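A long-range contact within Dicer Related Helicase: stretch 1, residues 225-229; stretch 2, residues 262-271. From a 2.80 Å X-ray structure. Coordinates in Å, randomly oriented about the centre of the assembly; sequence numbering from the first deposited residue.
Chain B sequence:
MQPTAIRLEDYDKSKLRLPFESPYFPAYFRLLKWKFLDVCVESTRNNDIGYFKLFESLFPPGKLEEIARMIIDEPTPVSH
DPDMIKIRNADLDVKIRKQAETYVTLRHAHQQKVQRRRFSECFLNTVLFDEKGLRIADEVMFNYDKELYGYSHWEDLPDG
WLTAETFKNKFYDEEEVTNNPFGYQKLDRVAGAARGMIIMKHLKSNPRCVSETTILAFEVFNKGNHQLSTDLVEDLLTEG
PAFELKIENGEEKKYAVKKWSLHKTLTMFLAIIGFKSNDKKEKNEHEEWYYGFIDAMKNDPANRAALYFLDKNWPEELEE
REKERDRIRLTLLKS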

# COMPACT_ATOMS: atom_id res chain seq x y z
N ASN B 225 4.43 -11.22 25.94
CA ASN B 225 4.48 -11.80 24.57
C ASN B 225 4.08 -10.74 23.53
O ASN B 225 4.01 -11.08 22.35
N HIS B 226 3.87 -9.49 23.94
CA HIS B 226 3.70 -8.32 23.04
C HIS B 226 5.01 -7.53 22.96
O HIS B 226 4.96 -6.32 22.61
N GLN B 227 6.11 -8.16 23.37
CA GLN B 227 7.47 -7.58 23.43
C GLN B 227 8.35 -8.39 22.50
O GLN B 227 8.16 -9.62 22.44
N LEU B 228 9.27 -7.73 21.79
CA LEU B 228 10.17 -8.40 20.84
C LEU B 228 11.35 -8.95 21.63
O LEU B 228 11.70 -8.34 22.65
N SER B 229 11.86 -10.11 21.22
CA SER B 229 12.92 -10.88 21.90
C SER B 229 14.29 -10.55 21.30
O SER B 229 15.29 -10.76 22.02
N LEU B 262 7.41 0.74 15.68
CA LEU B 262 6.29 0.45 14.76
C LEU B 262 5.46 -0.69 15.35
O LEU B 262 4.22 -0.70 15.12
N HIS B 263 6.10 -1.58 16.13
CA HIS B 263 5.45 -2.72 16.80
C HIS B 263 4.54 -2.20 17.91
O HIS B 263 3.42 -2.73 18.05
N LYS B 264 4.97 -1.14 18.59
CA LYS B 264 4.17 -0.53 19.67
C LYS B 264 2.89 0.08 19.08
O LYS B 264 1.84 -0.07 19.71
N THR B 265 2.97 0.68 17.89
CA THR B 265 1.82 1.31 17.20
C THR B 265 0.79 0.22 16.86
O THR B 265 -0.40 0.41 17.16
N LEU B 266 1.25 -0.90 16.30
CA LEU B 266 0.36 -2.01 15.87
C LEU B 266 -0.27 -2.66 17.11
O LEU B 266 -1.48 -3.03 17.04
N THR B 267 0.49 -2.75 18.21
CA THR B 267 0.05 -3.42 19.45
C THR B 267 -1.08 -2.62 20.10
O THR B 267 -1.94 -3.25 20.71
N MET B 268 -1.14 -1.30 19.84
CA MET B 268 -2.27 -0.44 20.31
C MET B 268 -3.57 -0.83 19.60
O MET B 268 -4.58 -1.00 20.29
N PHE B 269 -3.55 -0.96 18.27
CA PHE B 269 -4.73 -1.37 17.46
C PHE B 269 -5.11 -2.82 17.79
O PHE B 269 -6.30 -3.10 17.82
N LEU B 270 -4.12 -3.66 18.10
CA LEU B 270 -4.33 -5.07 18.53
C LEU B 270 -5.11 -5.06 19.84
O LEU B 270 -6.07 -5.81 19.93
N ALA B 271 -4.74 -4.20 20.78
CA ALA B 271 -5.23 -4.19 22.18
C ALA B 271 -6.69 -3.70 22.23
O ALA B 271 -7.33 -3.98 23.23

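Stretch 2 is helical and stretch 1 has no regular secondary structure; the two bury 271 Å² between them, both sides summed. The nearest CA pairs are CA of His-226 with CA of Thr-267 at 7.1 Å, and CA of Leu-228 with CA of His-263 at 8.4 Å. From the helix, His-263, Thr-267 and Leu-270 direct their CA-to-CB bonds toward stretch 1, a spacing of four and then three residues that places them along one side of the helix. Thr-265, Leu-266, Met-268 and Phe-269 are out of reach.

The polar link runs from side chain to backbone. His-263, with chi1 t and chi2 at 61°, brings NE2 to 3.1 Å from the carbonyl O of His-226. The acceptor lies near the ring plane, as a ring N-H requires, but the N-H...O angle of 133° makes this a weak hydrogen bond. Within the helix, Thr-267 (chi1 m) donates OG1 to the backbone O of His-263 at 2.7 Å. This satisfies its hydroxyl within the helix, while its methyl CG2 makes a van der Waals contact with the ring of His-226.

The ring of His-226 belongs to a residue whose CA-to-CB bond points sideways and whose chi1 is m. Thr-267 CG2 lies 3.8 Å from ring atom ND1 of His-226, a nitrogen hydrogen-bonded elsewhere in the structure. Leu-270 (chi1 t, chi2 p) sits over one face of the same ring, its CD2 4.2 Å from NE2 of His-226.

A second methyl over a ring face belongs to Leu-228. Its CA-to-CB bond points sideways, but the m, t rotamer carries the chain's end nearer the helix. CD2 of Leu-228 is 3.8 Å from CD2 of His-263 and 3.9 Å from that ring's centroid, only 13° off the normal, which identifies a CH-pi contact over the face. The His-263 ring thus uses its edge for the polar link and a face for packing. By contrast, Asn-225 points away and makes no contact.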

# COMPACT_ATOMS: atom_id res chain seq x y z
CB ASN B 225 3.68 -13.11 24.46
CG ASN B 225 2.26 -13.05 24.99
OD1 ASN B 225 1.66 -11.98 25.09
ND2 ASN B 225 1.70 -14.21 25.30
CB HIS B 226 2.54 -7.45 23.51
CG HIS B 226 1.22 -8.11 23.42
ND1 HIS B 226 0.06 -7.44 23.72
CD2 HIS B 226 0.85 -9.34 22.99
CE1 HIS B 226 -0.97 -8.24 23.54
NE2 HIS B 226 -0.51 -9.41 23.09
CB GLN B 227 8.07 -7.65 24.83
CG GLN B 227 7.12 -7.25 25.94
CD GLN B 227 6.85 -5.78 25.91
OE1 GLN B 227 7.76 -4.97 25.72
NE2 GLN B 227 5.58 -5.42 26.05
CB LEU B 228 10.61 -7.42 19.74
CG LEU B 228 9.48 -6.71 18.99
CD1 LEU B 228 10.04 -5.66 18.03
CD2 LEU B 228 8.58 -7.70 18.24
CB SER B 229 12.65 -12.36 21.83
OG SER B 229 11.37 -12.67 22.35
CB LEU B 262 6.84 0.09 13.39
CG LEU B 262 7.54 1.21 12.65
CD1 LEU B 262 8.22 0.68 11.42
CD2 LEU B 262 6.56 2.31 12.28
CB HIS B 263 6.46 -3.74 17.34
CG HIS B 263 5.80 -4.87 18.06
ND1 HIS B 263 4.91 -5.73 17.44
CD2 HIS B 263 5.91 -5.29 19.34
CE1 HIS B 263 4.51 -6.64 18.31
NE2 HIS B 263 5.10 -6.39 19.48
CB LYS B 264 5.00 0.46 20.47
CG LYS B 264 5.81 -0.19 21.58
CD LYS B 264 6.50 0.78 22.50
CE LYS B 264 7.24 0.07 23.60
NZ LYS B 264 8.28 -0.82 23.06
CB THR B 265 2.24 2.08 15.94
OG1 THR B 265 3.25 3.04 16.26
CG2 THR B 265 1.08 2.81 15.30
CB LEU B 266 1.16 -3.02 15.04
CG LEU B 266 1.71 -2.48 13.72
CD1 LEU B 266 2.28 -3.61 12.88
CD2 LEU B 266 0.64 -1.73 12.94
CB THR B 267 1.24 -3.67 20.39
OG1 THR B 267 2.15 -4.49 19.66
CG2 THR B 267 0.86 -4.36 21.67
CB MET B 268 -2.01 1.05 20.05
CG MET B 268 -1.06 1.66 21.02
SD MET B 268 -0.86 3.41 20.66
CE MET B 268 -2.14 4.11 21.70
CB PHE B 269 -4.46 -1.18 15.97
CG PHE B 269 -4.51 0.26 15.54
CD1 PHE B 269 -3.39 1.07 15.65
CD2 PHE B 269 -5.70 0.83 15.11
CE1 PHE B 269 -3.45 2.41 15.28
CE2 PHE B 269 -5.76 2.17 14.76
CZ PHE B 269 -4.63 2.95 14.84
CB LEU B 270 -2.97 -5.76 18.70
CG LEU B 270 -2.98 -7.28 18.88
CD1 LEU B 270 -3.26 -7.98 17.58
CD2 LEU B 270 -1.66 -7.78 19.43
CB ALA B 271 -4.34 -3.32 23.02